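PDB 2OXB: beta-fructofuranosidase, insoluble isoenzyme CWINV1 from Arabidopsis thaliana, which hydrolyses sucrose and 1-kestose, and more weakly neokestose and levan, releasing terminal non-reducing beta-D-fructofuranoside residues in the cell wall. Local coordinates for residues 204-209 / 227-232; 418-423 / 501-506. The protein carries 1 engineered substitution. All coordinates share one frame; numbering follows the deposited sequence.

Contact 1 (204-209 / 227-232); sequences FPVTRF and KHVLKI
Phe204, Pro205 and Val206 pair with Val229, His228 and Lys227 as neighbouring antiparallel strands. Backbone bonds come first. In the hydrogen-bonded pair at one end, Val229 N reaches Phe204 O at 3.0 Å, while the return bond from Phe204 N to Val229 O is weak. At the other end Val206 N binds Lys227 O at 3.0 Å and Lys227 N binds Val206 O at 2.8 Å. Pro205 suits the non-hydrogen-bonded place between them, where no N-H is needed toward the partner; its CA still comes 3.1 Å from Lys227 O in a CA-H...O contact.

On the face that carries Phe204, Val206 and Val229 the contacts are apolar. With CG set between the backbone N and the carbonyl carbon (chi1 66°), the Phe204 ring lies alongside Val229, its CZ 3.5 Å from Val229 CB, and the ring edge meets Val206 CG1. Ile318 of strand 316-320 and Tyr269 also touch Phe204, so an alanine here would probably leave Val229 CB and CG1 poorly packed and open a gap toward that strand. On the other face Pro205 CB sits over the His228 ring, 3.8 Å from its centroid, a CH-pi contact.

Charge enters where Arg208 meets Lys227. The bent Lys227 chain places CE 3.7 Å from Arg208 CD, aliphatic against aliphatic, but Lys227 NZ then stands 3.3 Å from Arg208 NE, two positively charged donors with no bond between them. The chemistry implies that cohesion of this propeller-blade hairpin comes from backbone bonds and apolar packing, with the like charges probably eased by solvent at its partly exposed end.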
ATOM      1  N   PHE A 204       1.390   6.572  13.526  1.00 16.13           N
ATOM      2  CA  PHE A 204       2.306   5.623  14.181  1.00 16.45           C
ATOM      3  C   PHE A 204       3.772   6.106  14.221  1.00 15.76           C
ATOM      4  O   PHE A 204       4.235   6.801  13.315  1.00 12.61           O
ATOM      5  CB  PHE A 204       2.254   4.266  13.447  1.00 15.39           C
ATOM      6  CG  PHE A 204       2.778   4.325  12.040  1.00 14.73           C
ATOM      7  CD1 PHE A 204       4.150   4.276  11.787  1.00 12.62           C
ATOM      8  CD2 PHE A 204       1.904   4.505  10.968  1.00 15.02           C
ATOM      9  CE1 PHE A 204       4.635   4.410  10.491  1.00 13.90           C
ATOM     10  CE2 PHE A 204       2.385   4.638   9.664  1.00 14.65           C
ATOM     11  CZ  PHE A 204       3.749   4.593   9.422  1.00 12.63           C
ATOM     12  N   PRO A 205       4.522   5.717  15.271  1.00 16.37           N
ATOM     13  CA  PRO A 205       5.926   6.093  15.441  1.00 17.34           C
ATOM     14  C   PRO A 205       6.897   5.111  14.759  1.00 17.48           C
ATOM     15  O   PRO A 205       6.546   3.961  14.483  1.00 14.83           O
ATOM     16  CB  PRO A 205       6.089   6.069  16.952  1.00 18.37           C
ATOM     17  CG  PRO A 205       5.317   4.851  17.304  1.00 17.53           C
ATOM     18  CD  PRO A 205       4.043   4.995  16.463  1.00 17.06           C
ATOM     19  N   VAL A 206       8.110   5.584  14.489  1.00 18.02           N
ATOM     20  CA  VAL A 206       9.156   4.756  13.894  1.00 22.11           C
ATOM     21  C   VAL A 206      10.500   5.169  14.513  1.00 24.52           C
ATOM     22  O   VAL A 206      10.818   6.353  14.625  1.00 25.94           O
ATOM     23  CB  VAL A 206       9.218   4.894  12.337  1.00 20.66           C
ATOM     24  CG1 VAL A 206       7.976   4.283  11.708  1.00 23.34           C
ATOM     25  CG2 VAL A 206       9.334   6.347  11.934  1.00 21.87           C
ATOM     26  N   THR A 207      11.272   4.186  14.948  1.00 26.30           N
ATOM     27  CA  THR A 207      12.567   4.459  15.541  1.00 27.17           C
ATOM     28  C   THR A 207      13.419   4.982  14.379  1.00 28.23           C
ATOM     29  O   THR A 207      13.193   4.576  13.242  1.00 27.77           O
ATOM     30  CB  THR A 207      13.133   3.148  16.154  1.00 27.13           C
ATOM     31  OG1 THR A 207      14.236   3.446  17.015  1.00 30.57           O
ATOM     32  CG2 THR A 207      13.576   2.199  15.064  1.00 26.05           C
ATOM     33  N   ARG A 208      14.362   5.890  14.641  1.00 30.96           N
ATOM     34  CA  ARG A 208      15.205   6.444  13.568  1.00 34.39           C
ATOM     35  C   ARG A 208      16.121   5.408  12.930  1.00 35.53           C
ATOM     36  O   ARG A 208      16.040   5.134  11.730  1.00 36.62           O
ATOM     37  CB  ARG A 208      16.086   7.604  14.064  1.00 35.72           C
ATOM     38  CG  ARG A 208      15.382   8.929  14.330  1.00 38.92           C
ATOM     39  CD  ARG A 208      16.301  10.111  13.980  1.00 41.82           C
ATOM     40  NE  ARG A 208      16.414  10.269  12.526  1.00 45.02           N
ATOM     41  CZ  ARG A 208      17.297  11.050  11.911  1.00 46.26           C
ATOM     42  NH1 ARG A 208      18.168  11.765  12.618  1.00 45.57           N
ATOM     43  NH2 ARG A 208      17.311  11.109  10.584  1.00 47.02           N
ATOM     44  N   PHE A 209      17.009   4.846  13.736  1.00 36.92           N
ATOM     45  CA  PHE A 209      17.944   3.847  13.252  1.00 37.87           C
ATOM     46  C   PHE A 209      17.616   2.479  13.834  1.00 38.09           C
ATOM     47  O   PHE A 209      18.158   2.082  14.866  1.00 37.18           O
ATOM     48  CB  PHE A 209      19.367   4.255  13.622  1.00 40.44           C
ATOM     49  CG  PHE A 209      19.715   5.666  13.207  1.00 43.19           C
ATOM     50  CD1 PHE A 209      20.049   6.626  14.165  1.00 41.62           C
ATOM     51  CD2 PHE A 209      19.689   6.039  11.860  1.00 42.74           C
ATOM     52  CE1 PHE A 209      20.348   7.931  13.792  1.00 41.45           C
ATOM     53  CE2 PHE A 209      19.987   7.344  11.480  1.00 42.82           C
ATOM     54  CZ  PHE A 209      20.318   8.293  12.449  1.00 42.55           C
ATOM     55  N   LYS A 227      10.251   8.876  15.812  1.00 38.62           N
ATOM     56  CA  LYS A 227       9.791   9.858  14.832  1.00 35.27           C
ATOM     57  C   LYS A 227       8.334   9.492  14.596  1.00 31.57           C
ATOM     58  O   LYS A 227       7.866   8.472  15.102  1.00 31.36           O
ATOM     59  CB  LYS A 227      10.585   9.722  13.525  1.00 37.21           C
ATOM     60  CG  LYS A 227      10.695  11.006  12.704  1.00 37.88           C
ATOM     61  CD  LYS A 227      11.585  12.041  13.386  1.00 40.56           C
ATOM     62  CE  LYS A 227      13.072  11.702  13.250  1.00 41.73           C
ATOM     63  NZ  LYS A 227      13.554  11.727  11.833  1.00 42.80           N
ATOM     64  N   HIS A 228       7.609  10.312  13.845  1.00 28.16           N
ATOM     65  CA  HIS A 228       6.218  10.002  13.561  1.00 24.46           C
ATOM     66  C   HIS A 228       5.836  10.138  12.107  1.00 23.23           C
ATOM     67  O   HIS A 228       6.362  10.986  11.383  1.00 21.43           O
ATOM     68  CB  HIS A 228       5.282  10.822  14.452  1.00 22.95           C
ATOM     69  CG  HIS A 228       5.178  10.275  15.839  1.00 24.93           C
ATOM     70  ND1 HIS A 228       6.241  10.280  16.718  1.00 24.94           N
ATOM     71  CD2 HIS A 228       4.185   9.594  16.458  1.00 25.07           C
ATOM     72  CE1 HIS A 228       5.909   9.620  17.811  1.00 24.51           C
ATOM     73  NE2 HIS A 228       4.668   9.192  17.680  1.00 27.41           N
ATOM     74  N   VAL A 229       4.936   9.247  11.691  1.00 23.55           N
ATOM     75  CA  VAL A 229       4.416   9.185  10.330  1.00 22.96           C
ATOM     76  C   VAL A 229       2.879   9.207  10.326  1.00 23.83           C
ATOM     77  O   VAL A 229       2.219   8.287  10.816  1.00 22.14           O
ATOM     78  CB  VAL A 229       4.844   7.881   9.594  1.00 22.64           C
ATOM     79  CG1 VAL A 229       4.479   7.983   8.106  1.00 22.03           C
ATOM     80  CG2 VAL A 229       6.320   7.623   9.775  1.00 20.46           C
ATOM     81  N   LEU A 230       2.325  10.273   9.770  1.00 24.49           N
ATOM     82  CA  LEU A 230       0.894  10.402   9.635  1.00 24.51           C
ATOM     83  C   LEU A 230       0.653  10.213   8.150  1.00 23.69           C
ATOM     84  O   LEU A 230       1.222  10.930   7.327  1.00 22.12           O
ATOM     85  CB  LEU A 230       0.401  11.796  10.049  1.00 27.56           C
ATOM     86  CG  LEU A 230      -1.096  12.104   9.810  1.00 27.57           C
ATOM     87  CD1 LEU A 230      -1.922  11.388  10.839  1.00 24.40           C
ATOM     88  CD2 LEU A 230      -1.367  13.601   9.877  1.00 29.31           C
ATOM     89  N   LYS A 231      -0.173   9.222   7.828  1.00 24.10           N
ATOM     90  CA  LYS A 231      -0.542   8.881   6.462  1.00 23.01           C
ATOM     91  C   LYS A 231      -2.058   9.031   6.360  1.00 24.59           C
ATOM     92  O   LYS A 231      -2.787   8.722   7.312  1.00 25.16           O
ATOM     93  CB  LYS A 231      -0.109   7.431   6.156  1.00 19.12           C
ATOM     94  CG  LYS A 231      -0.733   6.805   4.902  1.00 15.72           C
ATOM     95  CD  LYS A 231      -2.098   6.201   5.195  1.00 12.22           C
ATOM     96  CE  LYS A 231      -2.790   5.756   3.926  1.00 10.53           C
ATOM     97  NZ  LYS A 231      -4.162   5.217   4.183  1.00 10.35           N
ATOM     98  N   ILE A 232      -2.538   9.525   5.222  1.00 25.34           N
ATOM     99  CA  ILE A 232      -3.978   9.680   5.036  1.00 26.53           C
ATOM    100  C   ILE A 232      -4.333   9.466   3.574  1.00 27.26           C
ATOM    101  O   ILE A 232      -3.648   9.966   2.684  1.00 27.93           O
ATOM    102  CB  ILE A 232      -4.478  11.088   5.487  1.00 27.70           C
ATOM    103  CG1 ILE A 232      -4.293  12.111   4.367  1.00 27.87           C
ATOM    104  CG2 ILE A 232      -3.754  11.531   6.758  1.00 26.60           C
ATOM    105  CD1 ILE A 232      -5.534  12.251   3.493  1.00 27.10           C
TER

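Contact 2 (418-423 / 501-506); sequences NLEEYT and PKLAIG
Glu421 OE1 is gripped by two successive backbone amides of the facing loop. Ala504 N donates to it at 3.0 Å, nearly along the C-O axis of the acceptor, with an N-H...O angle of 148°. Leu503 N donates to the same oxygen, though the modelled length of that bond is too short to be trusted. The other oxygen, OE2, takes a weak bond from Lys502 N at 3.3 Å. Three consecutive N-H groups point to one carboxylate, though one bond is weak and one doubtful; together they would probably limit its rotation and offset the cost of burying its charge.

A glutamate suits this place through its length: beyond CG the chain is extended (chi2 -171°), carrying the carboxylate across to the turn. Pro501 CB flanks it, 3.6 Å from Glu421 CD, and Leu452 and Ser416 also touch the side chain. Next to it, the Leu503 side chain crosses that of Glu420 at about a right angle; the methyl CD1 touches the Glu420 chain near its carboxylate, Leu503 CD1 lying 3.6 Å from Glu420 OE2.

The facing loop has a tight fold of its own. Ala504 centres an inverse gamma turn, closed weakly from Ile505 N to Leu503 O at 3.2 Å. A buried carboxylate accepting bonds from consecutive amides of a turn here ties two loops of the C-terminal beta-sandwich domain of family 32 glycosidases.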
ATOM      1  N   ASN A 418       5.268 -12.677 -28.982  1.00 41.76           N
ATOM      2  CA  ASN A 418       6.156 -11.763 -29.708  1.00 42.91           C
ATOM      3  C   ASN A 418       5.946 -10.273 -29.359  1.00 41.66           C
ATOM      4  O   ASN A 418       5.970  -9.417 -30.243  1.00 40.44           O
ATOM      5  CB  ASN A 418       5.934 -11.968 -31.205  1.00 45.73           C
ATOM      6  CG  ASN A 418       4.464 -12.154 -31.541  1.00 47.36           C
ATOM      7  OD1 ASN A 418       3.653 -11.242 -31.371  1.00 47.93           O
ATOM      8  ND2 ASN A 418       4.109 -13.347 -32.001  1.00 50.04           N
ATOM      9  N   LEU A 419       5.732  -9.987 -28.078  1.00 40.51           N
ATOM     10  CA  LEU A 419       5.536  -8.633 -27.559  1.00 39.39           C
ATOM     11  C   LEU A 419       4.372  -7.786 -28.068  1.00 39.25           C
ATOM     12  O   LEU A 419       4.465  -6.554 -28.061  1.00 37.90           O
ATOM     13  CB  LEU A 419       6.819  -7.810 -27.708  1.00 39.19           C
ATOM     14  CG  LEU A 419       8.016  -8.100 -26.802  1.00 38.22           C
ATOM     15  CD1 LEU A 419       9.063  -7.027 -27.061  1.00 36.91           C
ATOM     16  CD2 LEU A 419       7.608  -8.102 -25.328  1.00 39.26           C
ATOM     17  N   GLU A 420       3.281  -8.414 -28.498  1.00 38.92           N
ATOM     18  CA  GLU A 420       2.136  -7.631 -28.952  1.00 38.53           C
ATOM     19  C   GLU A 420       1.538  -6.950 -27.724  1.00 36.55           C
ATOM     20  O   GLU A 420       0.901  -5.903 -27.827  1.00 36.82           O
ATOM     21  CB  GLU A 420       1.087  -8.509 -29.663  1.00 40.70           C
ATOM     22  CG  GLU A 420       0.743  -9.847 -29.006  1.00 41.95           C
ATOM     23  CD  GLU A 420       1.677 -10.965 -29.437  1.00 40.81           C
ATOM     24  OE1 GLU A 420       2.804 -11.034 -28.903  1.00 41.76           O
ATOM     25  OE2 GLU A 420       1.282 -11.762 -30.316  1.00 39.09           O
ATOM     26  N   GLU A 421       1.753  -7.554 -26.560  1.00 33.81           N
ATOM     27  CA  GLU A 421       1.280  -6.984 -25.306  1.00 32.95           C
ATOM     28  C   GLU A 421       2.253  -7.381 -24.203  1.00 32.87           C
ATOM     29  O   GLU A 421       2.508  -8.560 -23.980  1.00 32.30           O
ATOM     30  CB  GLU A 421      -0.154  -7.443 -24.974  1.00 30.72           C
ATOM     31  CG  GLU A 421      -0.300  -8.863 -24.489  1.00 27.23           C
ATOM     32  CD  GLU A 421      -1.755  -9.310 -24.387  1.00 27.55           C
ATOM     33  OE1 GLU A 421      -1.990 -10.487 -24.058  1.00 26.17           O
ATOM     34  OE2 GLU A 421      -2.662  -8.492 -24.639  1.00 26.58           O
ATOM     35  N   TYR A 422       2.825  -6.379 -23.540  1.00 33.78           N
ATOM     36  CA  TYR A 422       3.786  -6.595 -22.458  1.00 33.85           C
ATOM     37  C   TYR A 422       3.753  -5.417 -21.483  1.00 33.66           C
ATOM     38  O   TYR A 422       3.219  -4.342 -21.791  1.00 31.90           O
ATOM     39  CB  TYR A 422       5.208  -6.743 -23.027  1.00 33.25           C
ATOM     40  CG  TYR A 422       5.637  -5.537 -23.822  1.00 34.49           C
ATOM     41  CD1 TYR A 422       6.279  -4.458 -23.210  1.00 34.28           C
ATOM     42  CD2 TYR A 422       5.272  -5.413 -25.168  1.00 35.93           C
ATOM     43  CE1 TYR A 422       6.529  -3.279 -23.921  1.00 34.11           C
ATOM     44  CE2 TYR A 422       5.513  -4.244 -25.884  1.00 34.51           C
ATOM     45  CZ  TYR A 422       6.137  -3.177 -25.255  1.00 34.59           C
ATOM     46  OH  TYR A 422       6.318  -2.004 -25.959  1.00 32.22           O
ATOM     47  N   THR A 423       4.320  -5.638 -20.300  1.00 32.59           N
ATOM     48  CA  THR A 423       4.389  -4.606 -19.276  1.00 30.12           C
ATOM     49  C   THR A 423       5.861  -4.329 -19.080  1.00 30.01           C
ATOM     50  O   THR A 423       6.669  -5.245 -19.115  1.00 33.80           O
ATOM     51  CB  THR A 423       3.707  -5.073 -17.986  1.00 28.26           C
ATOM     52  OG1 THR A 423       2.284  -4.974 -18.156  1.00 24.66           O
ATOM     53  CG2 THR A 423       4.142  -4.224 -16.806  1.00 25.84           C
ATOM     54  N   PRO A 501      -4.035  -8.985 -19.765  1.00 28.22           N
ATOM     55  CA  PRO A 501      -3.627  -9.423 -21.102  1.00 29.20           C
ATOM     56  C   PRO A 501      -4.489 -10.555 -21.639  1.00 29.94           C
ATOM     57  O   PRO A 501      -4.976 -11.404 -20.878  1.00 30.17           O
ATOM     58  CB  PRO A 501      -2.186  -9.857 -20.888  1.00 29.57           C
ATOM     59  CG  PRO A 501      -2.268 -10.503 -19.533  1.00 29.11           C
ATOM     60  CD  PRO A 501      -3.127  -9.527 -18.739  1.00 28.77           C
ATOM     61  N   LYS A 502      -4.668 -10.564 -22.956  1.00 30.60           N
ATOM     62  CA  LYS A 502      -5.470 -11.589 -23.623  1.00 31.34           C
ATOM     63  C   LYS A 502      -4.617 -12.768 -24.120  1.00 31.46           C
ATOM     64  O   LYS A 502      -5.125 -13.880 -24.265  1.00 32.21           O
ATOM     65  CB  LYS A 502      -6.254 -10.965 -24.788  1.00 30.43           C
ATOM     66  CG  LYS A 502      -7.430 -10.088 -24.365  1.00 30.31           C
ATOM     67  CD  LYS A 502      -8.637 -10.918 -23.911  1.00 30.69           C
ATOM     68  CE  LYS A 502      -9.425 -11.484 -25.100  1.00 32.51           C
ATOM     69  NZ  LYS A 502     -10.651 -12.272 -24.732  1.00 29.97           N
ATOM     70  N   LEU A 503      -3.327 -12.520 -24.355  1.00 31.46           N
ATOM     71  CA  LEU A 503      -2.390 -13.549 -24.818  1.00 32.29           C
ATOM     72  C   LEU A 503      -1.431 -13.977 -23.715  1.00 33.58           C
ATOM     73  O   LEU A 503      -0.969 -15.113 -23.688  1.00 33.85           O
ATOM     74  CB  LEU A 503      -1.569 -13.041 -26.006  1.00 30.21           C
ATOM     75  CG  LEU A 503      -2.270 -12.987 -27.363  1.00 31.27           C
ATOM     76  CD1 LEU A 503      -1.606 -11.937 -28.236  1.00 31.60           C
ATOM     77  CD2 LEU A 503      -2.247 -14.354 -28.020  1.00 29.39           C
ATOM     78  N   ALA A 504      -1.123 -13.058 -22.807  1.00 35.54           N
ATOM     79  CA  ALA A 504      -0.205 -13.349 -21.710  1.00 36.02           C
ATOM     80  C   ALA A 504      -0.941 -13.898 -20.482  1.00 37.71           C
ATOM     81  O   ALA A 504      -1.207 -13.168 -19.517  1.00 37.53           O
ATOM     82  CB  ALA A 504       0.568 -12.097 -21.345  1.00 34.32           C
ATOM     83  N   ILE A 505      -1.257 -15.193 -20.526  1.00 37.97           N
ATOM     84  CA  ILE A 505      -1.963 -15.853 -19.435  1.00 37.43           C
ATOM     85  C   ILE A 505      -1.609 -17.339 -19.275  1.00 37.75           C
ATOM     86  O   ILE A 505      -1.261 -18.021 -20.238  1.00 35.95           O
ATOM     87  CB  ILE A 505      -3.501 -15.697 -19.603  1.00 36.09           C
ATOM     88  CG1 ILE A 505      -3.900 -15.881 -21.068  1.00 34.05           C
ATOM     89  CG2 ILE A 505      -3.937 -14.324 -19.111  1.00 37.75           C
ATOM     90  CD1 ILE A 505      -5.395 -15.865 -21.312  1.00 32.35           C
ATOM     91  N   GLY A 506      -1.691 -17.818 -18.035  1.00 38.39           N
ATOM     92  CA  GLY A 506      -1.391 -19.206 -17.730  1.00 39.25           C
ATOM     93  C   GLY A 506      -0.009 -19.661 -18.163  1.00 39.06           C
ATOM     94  O   GLY A 506       1.000 -19.032 -17.831  1.00 38.28           O
TER

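Followed from the N terminus, the chain first closes contact 1, where strand 201-207 meets strand 226-234 after 17 intervening residues that are almost wholly loop; this forms part of one blade of the N-terminal propeller, the domain that also carries the substrate-binding residues. Contact 2 opens only later and spans 77 residues, 41 of them in strands, so its closure encloses much of the C-terminal sandwich. It joins the connection between strands 406-415 and 423-431 to the passage from strand 493-498 to strand 510-515. The two contacts run in series, neither nesting nor crossing. Their centres lie about 40 Å apart, on opposite sides of the chain's centre.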